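Local coordinates for protein glycinin (Glycine max, PDB 1OD5) that probably serves as a seed storage globulin, a hexameric reserve of amino acids, including sulfur-containing ones, laid down in soybean seed, at residues A[47-52]-A[142-147]; A[54-59]-A[129-134]; A[77-82]-A[112-117]. All blocks are in the same frame, centred on the assembly; numbering follows the deposited sequence.

Contact 1 (A[47-52]-A[142-147]); sequences SKRTLN and AISLLD. With CO3 (carbonate ion), chain C.
Ser47 and Ser144, Lys48 and Ile143, and Arg49 and Ala142 pair off where strands 45-51 and 140-146 run antiparallel in one sheet of the N-terminal cupin barrel. The backbone supplies the regular bonding. Ser47 and Ser144 exchange two hydrogen bonds, the shorter from Ser144 N to Ser47 O at 2.8 Å. Arg49 and Ala142 form the second such pair, with Ala142 N lying 3.0 Å from Arg49 O. Between them is the non-hydrogen-bonded pair, Lys48 and Ile143, where Lys48 CA approaches Ala142 O at 3.3 Å in a CA-H...O contact.

The side chains divide by face. Lys48 and Ile143 share one; the chain of Lys48 then leads away from Ile143, which suits a long, partly exposed lysine. Ser47, Arg49, Ala142 and Ser144 occupy the other. Here small residues give Arg49 space to lie across its neighbours: with CG beside the backbone N (chi1 -60°) and an extended chain onward to NE, the guanidinium passes over Ser144, whose CB sits 3.8 Å from Arg49 NH1. Leu146 adds an apolar neighbour, its CD2 being 3.6 Å from Arg49 NH2.

The bonds Arg49 makes from its side chain here are both weak: NE to Ser47 OG at 3.4 Å, and NH1 to carbonate O2 at 3.1 Å. Ser144 OG, by contrast, has an ordinary hydrogen bond with Gln66 of strand 66-72. A buried guanidinium beside a carbonate, probably picked up from the crystallisation liquor, is consistent with a locally positive pocket that would probably favour a small anion.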
loop_
_atom_site.group_PDB
_atom_site.type_symbol
_atom_site.label_atom_id
_atom_site.label_comp_id
_atom_site.label_asym_id
_atom_site.label_seq_id
_atom_site.Cartn_x
_atom_site.Cartn_y
_atom_site.Cartn_z
ATOM N N SER A 47 -29.371 -15.819 5.134
ATOM C CA SER A 47 -29.763 -17.201 4.922
ATOM C C SER A 47 -29.365 -18.070 6.103
ATOM O O SER A 47 -28.218 -18.017 6.496
ATOM C CB SER A 47 -29.085 -17.641 3.666
ATOM O OG SER A 47 -29.249 -19.020 3.469
ATOM N N LYS A 48 -30.224 -18.845 6.744
ATOM C CA LYS A 48 -29.909 -19.713 7.864
ATOM C C LYS A 48 -29.815 -21.127 7.361
ATOM O O LYS A 48 -30.820 -21.689 6.948
ATOM C CB LYS A 48 -30.992 -19.670 8.924
ATOM C CG LYS A 48 -30.832 -20.785 9.948
ATOM C CD LYS A 48 -32.031 -21.029 10.818
ATOM C CE LYS A 48 -32.103 -19.971 11.888
ATOM N NZ LYS A 48 -33.024 -20.393 12.942
ATOM N N ARG A 49 -28.651 -21.760 7.378
ATOM C CA ARG A 49 -28.524 -23.124 6.901
ATOM C C ARG A 49 -28.436 -24.110 8.048
ATOM O O ARG A 49 -27.879 -23.798 9.105
ATOM C CB ARG A 49 -27.306 -23.217 6.055
ATOM C CG ARG A 49 -27.508 -22.239 4.923
ATOM C CD ARG A 49 -26.206 -21.867 4.275
ATOM N NE ARG A 49 -26.462 -20.915 3.221
ATOM C CZ ARG A 49 -25.504 -20.191 2.675
ATOM N NH1 ARG A 49 -24.255 -20.304 3.070
ATOM N NH2 ARG A 49 -25.790 -19.325 1.716
ATOM N N THR A 50 -28.976 -25.314 7.823
ATOM C CA THR A 50 -28.980 -26.371 8.832
ATOM C C THR A 50 -28.528 -27.643 8.152
ATOM O O THR A 50 -28.975 -27.957 7.051
ATOM C CB THR A 50 -30.380 -26.584 9.428
ATOM O OG1 THR A 50 -30.706 -25.409 10.143
ATOM C CG2 THR A 50 -30.455 -27.718 10.421
ATOM N N LEU A 51 -27.538 -28.316 8.740
ATOM C CA LEU A 51 -27.056 -29.549 8.180
ATOM C C LEU A 51 -27.355 -30.556 9.246
ATOM O O LEU A 51 -26.925 -30.444 10.401
ATOM C CB LEU A 51 -25.555 -29.587 7.956
ATOM C CG LEU A 51 -24.899 -28.567 7.058
ATOM C CD1 LEU A 51 -24.550 -27.350 7.856
ATOM C CD2 LEU A 51 -23.594 -29.089 6.535
ATOM N N ASN A 52 -28.164 -31.539 8.904
ATOM C CA ASN A 52 -28.447 -32.547 9.902
ATOM C C ASN A 52 -27.221 -33.470 10.044
ATOM O O ASN A 52 -26.206 -33.266 9.357
ATOM C CB ASN A 52 -29.721 -33.282 9.457
ATOM C CG ASN A 52 -30.945 -32.366 9.343
ATOM O OD1 ASN A 52 -31.723 -32.433 8.383
ATOM N ND2 ASN A 52 -31.165 -31.468 10.301
ATOM N N ALA A 142 -26.148 -22.439 11.090
ATOM C CA ALA A 142 -25.318 -21.322 10.741
ATOM C C ALA A 142 -26.106 -20.248 10.022
ATOM O O ALA A 142 -26.945 -20.534 9.184
ATOM C CB ALA A 142 -24.189 -21.801 9.834
ATOM N N ILE A 143 -25.897 -18.985 10.333
ATOM C CA ILE A 143 -26.609 -17.955 9.639
ATOM C C ILE A 143 -25.510 -17.246 8.839
ATOM O O ILE A 143 -24.412 -16.932 9.298
ATOM C CB ILE A 143 -27.423 -17.057 10.701
ATOM C CG1 ILE A 143 -26.682 -15.855 11.125
ATOM C CG2 ILE A 143 -27.765 -17.870 11.957
ATOM C CD1 ILE A 143 -27.136 -14.643 10.301
ATOM N N SER A 144 -25.801 -17.026 7.572
ATOM C CA SER A 144 -24.914 -16.422 6.616
ATOM C C SER A 144 -25.366 -15.090 6.088
ATOM O O SER A 144 -26.494 -15.005 5.641
ATOM C CB SER A 144 -24.790 -17.408 5.530
ATOM O OG SER A 144 -24.001 -16.959 4.454
ATOM N N LEU A 145 -24.528 -14.052 6.100
ATOM C CA LEU A 145 -24.829 -12.734 5.601
ATOM C C LEU A 145 -24.333 -12.762 4.183
ATOM O O LEU A 145 -23.133 -12.860 3.987
ATOM C CB LEU A 145 -24.065 -11.741 6.419
ATOM C CG LEU A 145 -24.156 -10.204 6.362
ATOM C CD1 LEU A 145 -23.562 -9.658 5.074
ATOM C CD2 LEU A 145 -25.604 -9.815 6.570
ATOM N N LEU A 146 -25.185 -12.700 3.165
ATOM C CA LEU A 146 -24.765 -12.716 1.783
ATOM C C LEU A 146 -24.631 -11.251 1.436
ATOM O O LEU A 146 -25.610 -10.522 1.451
ATOM C CB LEU A 146 -25.828 -13.379 0.915
ATOM C CG LEU A 146 -26.600 -14.626 1.370
ATOM C CD1 LEU A 146 -27.298 -15.206 0.164
ATOM C CD2 LEU A 146 -25.692 -15.695 1.888
ATOM N N ASP A 147 -23.446 -10.744 1.138
ATOM C CA ASP A 147 -23.287 -9.324 0.850
ATOM C C ASP A 147 -23.363 -9.048 -0.632
ATOM O O ASP A 147 -22.375 -8.795 -1.307
ATOM C CB ASP A 147 -21.964 -8.930 1.472
ATOM C CG ASP A 147 -21.629 -7.464 1.446
ATOM O OD1 ASP A 147 -22.517 -6.604 1.460
ATOM O OD2 ASP A 147 -20.432 -7.210 1.403
HETATM C C CO3 C . -22.839 -23.919 4.613
HETATM O O1 CO3 C . -22.968 -23.782 5.828
HETATM O O2 CO3 C . -22.901 -22.939 3.891
HETATM O O3 CO3 C . -22.638 -25.020 4.121
#

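Contact 2 (A[54-59]-A[129-134]); sequences NGLHLP and PYWTYN. With CO3 (carbonate ion), chain C.
The carbonate pocket of the N-terminal cupin barrel is built where His57 and Thr132 pair across strands 55-61 and 130-134. Both side chains turn to the same face, and both give hydrogen bonds to one carbonate oxygen: Thr132 OG1 to O3 at 2.6 Å and His57 ND1 to the same O3 at 2.7 Å. The carbonate O3 lies at the edge of the imidazole, near its plane, so a ring nitrogen serves directly as donor. Tyr130 OH gives a third bond, 2.7 Å to carbonate O2. Its ring stands edge-on to the face of His57, a T-shaped pair with planes 74° apart. Over one face of His57, above the ring centre, water 1 donates to Leu58 O and Tyr130 O, while His57 NE2 is hydrogen-bonded to Tyr163.

The backbone holds these donors in register. His57 N bonds Thr132 O at 3.0 Å, whereas the return bond, Thr132 N to His57 O, is weak at 3.5 Å. Asn134 N reaches Gly55 O.

The other face, with Leu56 and Tyr133, is more apolar. Leu56 packs its CB 4.3 Å from Tyr133 CD1. With CG opposite the backbone N (chi1 168°), the Tyr133 ring runs back beside Asn54, whose ND2 donates to Tyr133 OH at 3.1 Å; amide and ring lie side by side, 25° from coplanar. Pro59 and Trp131 also touch, and both pack against a neighbouring subunit, on Ser469 and Pro462 respectively.

Polar side chains gathered inside a small beta-barrel, with Leu56 and Tyr133 on the opposite face of the sheet, are the arrangement of a cupin central pocket, occupied here by an anion.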
loop_
_atom_site.group_PDB
_atom_site.type_symbol
_atom_site.label_atom_id
_atom_site.label_comp_id
_atom_site.label_asym_id
_atom_site.label_seq_id
_atom_site.Cartn_x
_atom_site.Cartn_y
_atom_site.Cartn_z
ATOM N N ASN A 54 -24.596 -36.099 9.577
ATOM C CA ASN A 54 -24.025 -36.679 8.368
ATOM C C ASN A 54 -24.438 -35.873 7.141
ATOM O O ASN A 54 -24.395 -36.371 6.026
ATOM C CB ASN A 54 -24.444 -38.149 8.184
ATOM C CG ASN A 54 -23.846 -39.085 9.233
ATOM O OD1 ASN A 54 -24.534 -39.888 9.861
ATOM N ND2 ASN A 54 -22.550 -39.011 9.519
ATOM N N GLY A 55 -24.782 -34.589 7.345
ATOM C CA GLY A 55 -25.169 -33.701 6.272
ATOM C C GLY A 55 -23.976 -33.007 5.595
ATOM O O GLY A 55 -23.178 -32.341 6.247
ATOM N N LEU A 56 -23.927 -33.170 4.259
ATOM C CA LEU A 56 -22.968 -32.648 3.293
ATOM C C LEU A 56 -23.569 -31.514 2.435
ATOM O O LEU A 56 -24.366 -31.838 1.558
ATOM C CB LEU A 56 -22.532 -33.769 2.329
ATOM C CG LEU A 56 -21.242 -33.774 1.470
ATOM C CD1 LEU A 56 -21.564 -34.518 0.186
ATOM C CD2 LEU A 56 -20.763 -32.394 1.061
ATOM N N HIS A 57 -23.251 -30.209 2.569
ATOM C CA HIS A 57 -23.823 -29.197 1.695
ATOM C C HIS A 57 -22.914 -29.285 0.465
ATOM O O HIS A 57 -21.707 -29.067 0.525
ATOM C CB HIS A 57 -23.764 -27.844 2.403
ATOM C CG HIS A 57 -24.281 -26.623 1.632
ATOM N ND1 HIS A 57 -24.334 -25.376 2.090
ATOM C CD2 HIS A 57 -24.769 -26.597 0.356
ATOM C CE1 HIS A 57 -24.813 -24.605 1.167
ATOM N NE2 HIS A 57 -25.066 -25.354 0.130
ATOM N N LEU A 58 -23.492 -29.657 -0.676
ATOM C CA LEU A 58 -22.778 -29.850 -1.935
ATOM C C LEU A 58 -22.006 -28.670 -2.476
ATOM O O LEU A 58 -22.398 -27.547 -2.204
ATOM C CB LEU A 58 -23.761 -30.329 -3.035
ATOM C CG LEU A 58 -24.548 -31.630 -2.817
ATOM C CD1 LEU A 58 -25.297 -31.935 -4.080
ATOM C CD2 LEU A 58 -23.662 -32.836 -2.577
ATOM N N PRO A 59 -20.902 -28.844 -3.215
ATOM C CA PRO A 59 -19.994 -27.756 -3.578
ATOM C C PRO A 59 -20.706 -26.629 -4.314
ATOM O O PRO A 59 -21.446 -26.929 -5.236
ATOM C CB PRO A 59 -18.934 -28.409 -4.426
ATOM C CG PRO A 59 -18.967 -29.851 -3.975
ATOM C CD PRO A 59 -20.433 -30.120 -3.742
ATOM N N PRO A 129 -15.441 -22.208 -4.791
ATOM C CA PRO A 129 -16.267 -23.352 -4.404
ATOM C C PRO A 129 -16.008 -23.819 -2.978
ATOM O O PRO A 129 -14.860 -23.836 -2.525
ATOM C CB PRO A 129 -15.941 -24.441 -5.383
ATOM C CG PRO A 129 -15.294 -23.741 -6.524
ATOM C CD PRO A 129 -14.584 -22.534 -5.931
ATOM N N TYR A 130 -17.066 -24.169 -2.242
ATOM C CA TYR A 130 -16.902 -24.666 -0.894
ATOM C C TYR A 130 -17.978 -25.712 -0.604
ATOM O O TYR A 130 -19.052 -25.720 -1.196
ATOM C CB TYR A 130 -16.983 -23.497 0.135
ATOM C CG TYR A 130 -18.370 -23.039 0.527
ATOM C CD1 TYR A 130 -19.044 -22.129 -0.275
ATOM C CD2 TYR A 130 -18.973 -23.559 1.682
ATOM C CE1 TYR A 130 -20.326 -21.741 0.077
ATOM C CE2 TYR A 130 -20.259 -23.174 2.030
ATOM C CZ TYR A 130 -20.920 -22.266 1.213
ATOM O OH TYR A 130 -22.206 -21.893 1.500
ATOM N N TRP A 131 -17.688 -26.607 0.327
ATOM C CA TRP A 131 -18.602 -27.647 0.756
ATOM C C TRP A 131 -18.428 -27.742 2.261
ATOM O O TRP A 131 -17.378 -27.389 2.794
ATOM C CB TRP A 131 -18.260 -29.002 0.084
ATOM C CG TRP A 131 -16.861 -29.559 0.318
ATOM C CD1 TRP A 131 -15.852 -29.353 -0.593
ATOM C CD2 TRP A 131 -16.446 -30.245 1.428
ATOM N NE1 TRP A 131 -14.782 -29.889 -0.050
ATOM C CE2 TRP A 131 -15.086 -30.427 1.150
ATOM C CE3 TRP A 131 -16.997 -30.717 2.618
ATOM C CZ2 TRP A 131 -14.271 -31.097 2.066
ATOM C CZ3 TRP A 131 -16.180 -31.385 3.533
ATOM C CH2 TRP A 131 -14.826 -31.569 3.258
ATOM N N THR A 132 -19.440 -28.156 3.003
ATOM C CA THR A 132 -19.311 -28.304 4.438
ATOM C C THR A 132 -19.882 -29.670 4.771
ATOM O O THR A 132 -20.611 -30.263 3.978
ATOM C CB THR A 132 -20.088 -27.235 5.254
ATOM O OG1 THR A 132 -21.423 -27.251 4.767
ATOM C CG2 THR A 132 -19.478 -25.836 5.161
ATOM N N TYR A 133 -19.580 -30.208 5.948
ATOM C CA TYR A 133 -20.079 -31.506 6.339
ATOM C C TYR A 133 -20.196 -31.493 7.832
ATOM O O TYR A 133 -19.313 -30.977 8.513
ATOM C CB TYR A 133 -19.115 -32.555 5.879
ATOM C CG TYR A 133 -19.422 -33.889 6.495
ATOM C CD1 TYR A 133 -20.552 -34.621 6.105
ATOM C CD2 TYR A 133 -18.558 -34.386 7.451
ATOM C CE1 TYR A 133 -20.816 -35.861 6.675
ATOM C CE2 TYR A 133 -18.814 -35.626 8.023
ATOM C CZ TYR A 133 -19.933 -36.351 7.629
ATOM O OH TYR A 133 -20.138 -37.595 8.173
ATOM N N ASN A 134 -21.268 -32.086 8.355
ATOM C CA ASN A 134 -21.499 -32.118 9.793
ATOM C C ASN A 134 -20.720 -33.299 10.372
ATOM O O ASN A 134 -20.802 -34.414 9.859
ATOM C CB ASN A 134 -23.014 -32.247 10.037
ATOM C CG ASN A 134 -23.450 -32.209 11.487
ATOM O OD1 ASN A 134 -24.638 -32.281 11.780
ATOM N ND2 ASN A 134 -22.600 -32.096 12.499
HETATM C C CO3 C . -22.839 -23.919 4.613
HETATM O O1 CO3 C . -22.968 -23.782 5.828
HETATM O O2 CO3 C . -22.901 -22.939 3.891
HETATM O O3 CO3 C . -22.638 -25.020 4.121
HETATM O O HOH W 1 -21.946 -25.129 -0.805
#

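Contact 3 (A[77-82]-A[112-117]); sequences IGFAFP and KIRHFN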
loop_
_atom_site.group_PDB
_atom_site.type_symbol
_atom_site.label_atom_id
_atom_site.label_comp_id
_atom_site.label_asym_id
_atom_site.label_seq_id
_atom_site.Cartn_x
_atom_site.Cartn_y
_atom_site.Cartn_z
ATOM N N ILE A 77 -15.117 -27.703 6.723
ATOM C CA ILE A 77 -15.358 -26.964 5.518
ATOM C C ILE A 77 -14.112 -27.177 4.656
ATOM O O ILE A 77 -13.011 -27.411 5.159
ATOM C CB ILE A 77 -15.631 -25.449 5.868
ATOM C CG1 ILE A 77 -15.902 -24.704 4.555
ATOM C CG2 ILE A 77 -14.479 -24.803 6.630
ATOM C CD1 ILE A 77 -16.443 -23.292 4.774
ATOM N N GLY A 78 -14.287 -27.153 3.340
ATOM C CA GLY A 78 -13.196 -27.332 2.422
ATOM C C GLY A 78 -13.393 -26.379 1.275
ATOM O O GLY A 78 -14.478 -26.320 0.714
ATOM N N PHE A 79 -12.407 -25.578 0.902
ATOM C CA PHE A 79 -12.546 -24.643 -0.193
ATOM C C PHE A 79 -11.792 -25.208 -1.375
ATOM O O PHE A 79 -11.040 -26.166 -1.209
ATOM C CB PHE A 79 -11.946 -23.319 0.168
ATOM C CG PHE A 79 -12.627 -22.624 1.323
ATOM C CD1 PHE A 79 -12.314 -22.949 2.632
ATOM C CD2 PHE A 79 -13.574 -21.635 1.071
ATOM C CE1 PHE A 79 -12.946 -22.282 3.689
ATOM C CE2 PHE A 79 -14.196 -20.976 2.134
ATOM C CZ PHE A 79 -13.887 -21.299 3.446
ATOM N N ALA A 80 -11.968 -24.693 -2.583
ATOM C CA ALA A 80 -11.222 -25.210 -3.713
ATOM C C ALA A 80 -10.673 -23.947 -4.348
ATOM O O ALA A 80 -11.346 -23.262 -5.112
ATOM C CB ALA A 80 -12.108 -25.931 -4.728
ATOM N N PHE A 81 -9.435 -23.583 -3.967
ATOM C CA PHE A 81 -8.739 -22.384 -4.457
ATOM C C PHE A 81 -8.138 -22.609 -5.822
ATOM O O PHE A 81 -7.500 -23.637 -6.009
ATOM C CB PHE A 81 -7.640 -22.014 -3.496
ATOM C CG PHE A 81 -8.211 -21.337 -2.284
ATOM C CD1 PHE A 81 -8.544 -22.074 -1.161
ATOM C CD2 PHE A 81 -8.410 -19.959 -2.301
ATOM C CE1 PHE A 81 -9.084 -21.438 -0.050
ATOM C CE2 PHE A 81 -8.948 -19.327 -1.186
ATOM C CZ PHE A 81 -9.287 -20.070 -0.062
ATOM N N PRO A 82 -8.319 -21.767 -6.814
ATOM C CA PRO A 82 -7.838 -22.033 -8.145
ATOM C C PRO A 82 -6.303 -22.095 -8.296
ATOM O O PRO A 82 -5.546 -21.199 -7.900
ATOM C CB PRO A 82 -8.486 -20.940 -8.966
ATOM C CG PRO A 82 -8.659 -19.826 -7.971
ATOM C CD PRO A 82 -9.151 -20.588 -6.770
ATOM N N LYS A 112 -6.431 -28.363 1.838
ATOM C CA LYS A 112 -6.603 -28.306 3.287
ATOM C C LYS A 112 -8.047 -28.388 3.788
ATOM O O LYS A 112 -8.941 -27.800 3.185
ATOM C CB LYS A 112 -5.928 -26.999 3.753
ATOM C CG LYS A 112 -6.108 -26.744 5.240
ATOM C CD LYS A 112 -5.551 -25.415 5.709
ATOM C CE LYS A 112 -5.857 -25.430 7.217
ATOM N NZ LYS A 112 -5.210 -24.309 7.875
ATOM N N ILE A 113 -8.308 -29.154 4.857
ATOM C CA ILE A 113 -9.637 -29.287 5.449
ATOM C C ILE A 113 -9.590 -28.381 6.664
ATOM O O ILE A 113 -8.619 -28.451 7.423
ATOM C CB ILE A 113 -9.925 -30.745 5.928
ATOM C CG1 ILE A 113 -9.938 -31.651 4.736
ATOM C CG2 ILE A 113 -11.255 -30.860 6.670
ATOM C CD1 ILE A 113 -11.086 -31.371 3.769
ATOM N N ARG A 114 -10.580 -27.501 6.878
ATOM C CA ARG A 114 -10.613 -26.630 8.049
ATOM C C ARG A 114 -11.742 -27.147 8.929
ATOM O O ARG A 114 -12.720 -27.685 8.408
ATOM C CB ARG A 114 -10.862 -25.187 7.623
ATOM C CG ARG A 114 -9.733 -24.766 6.687
ATOM C CD ARG A 114 -9.878 -23.482 5.845
ATOM N NE ARG A 114 -9.300 -23.767 4.532
ATOM C CZ ARG A 114 -8.527 -22.929 3.853
ATOM N NH1 ARG A 114 -8.058 -23.307 2.669
ATOM N NH2 ARG A 114 -8.224 -21.734 4.329
ATOM N N HIS A 115 -11.610 -27.092 10.254
ATOM C CA HIS A 115 -12.636 -27.545 11.171
ATOM C C HIS A 115 -13.285 -26.359 11.854
ATOM O O HIS A 115 -12.638 -25.343 12.103
ATOM C CB HIS A 115 -12.060 -28.448 12.251
ATOM C CG HIS A 115 -11.745 -29.836 11.723
ATOM N ND1 HIS A 115 -12.278 -30.977 12.128
ATOM C CD2 HIS A 115 -10.886 -30.120 10.686
ATOM C CE1 HIS A 115 -11.795 -31.936 11.378
ATOM N NE2 HIS A 115 -10.956 -31.409 10.511
ATOM N N PHE A 116 -14.558 -26.446 12.218
ATOM C CA PHE A 116 -15.235 -25.338 12.874
ATOM C C PHE A 116 -16.193 -25.903 13.885
ATOM O O PHE A 116 -16.485 -27.096 13.894
ATOM C CB PHE A 116 -16.050 -24.439 11.875
ATOM C CG PHE A 116 -17.172 -25.144 11.118
ATOM C CD1 PHE A 116 -16.954 -25.521 9.791
ATOM C CD2 PHE A 116 -18.391 -25.447 11.748
ATOM C CE1 PHE A 116 -17.949 -26.207 9.093
ATOM C CE2 PHE A 116 -19.374 -26.133 11.047
ATOM C CZ PHE A 116 -19.155 -26.515 9.721
ATOM N N ASN A 117 -16.609 -24.992 14.750
ATOM C CA ASN A 117 -17.587 -25.276 15.773
ATOM C C ASN A 117 -18.300 -24.004 16.175
ATOM O O ASN A 117 -18.058 -22.944 15.594
ATOM C CB ASN A 117 -16.999 -25.917 17.035
ATOM C CG ASN A 117 -15.605 -25.524 17.438
ATOM O OD1 ASN A 117 -14.633 -26.038 16.866
ATOM N ND2 ASN A 117 -15.524 -24.625 18.434
HETATM O O HOH W 2 -8.451 -24.810 0.400
#
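Ile77 and Arg114 form an antiparallel hydrogen-bonded pair between strands 74-79 and 108-117 of the N-terminal cupin barrel. Each backbone satisfies the other: Ile77 N donates to Arg114 O at 2.9 Å, and Arg114 N returns a bond to Ile77 O at 3.0 Å. Beyond the pair, Gly78 bonds through its backbone to Trp131 on the other flanking strand, and Phe81 N is taken by Gln111 OE1.

The guanidinium of Arg114 is buried, and the bonds from its NH1 and NH2 are weak. Arg114 NH1 gives one, 2.7 Å, to water 2, which in turn donates weakly to Phe79 O. Arg114 NH2 bonds to Met328 O. Aromatic surroundings suit the rest of this flat cation. Phe79 CD1 lies over one face of the guanidinium, 3.7 Å from Arg114 NE, with the two planes 71° apart; Lys112 CD lies off the rim of the opposite face. Phe81 CE1 comes within 3.5 Å of Arg114 NH1. An alanine in place of Arg114 would take the support from both phenylalanines and is likely to leave a gap beside both rings, with Met328 O and water 2 each short of a donor.

Lys112 itself directs its charge outward, forming a salt bridge with Asp341 of a neighbouring subunit. Around the strand pair the packing is apolar and fits branched and aromatic residues. Ile77 CG2 touches Arg114 CB at 3.8 Å. On the other flank Phe116 has its CG between backbone N and carbonyl carbon (chi1 61°), which swings the ring across toward strand 74-79, until Phe116 CE1 rests 4.0 Å from Ile77 CB.

Overall arrangement
After strands 20-24 and 27-31 the chain forms strand 45-51, turns into strand 55-61, and later forms strand 74-79; each is later joined by a returning strand. Contact 3 closes the innermost loop when strand 108-117 returns to 74-79. Contact 2 encloses that loop as strand 130-134 meets 55-61, and contact 1, with strand 140-146 returning to 45-51, is outermost. The three are fully nested, with none crossing, as befits a cupin barrel. Contacts 2 and 3 belong to one sheet, in which 130-134 also borders 74-79, and contact 1 to the facing sheet. Contacts 1 and 2, centres about 12 Å apart, both reach the carbonate.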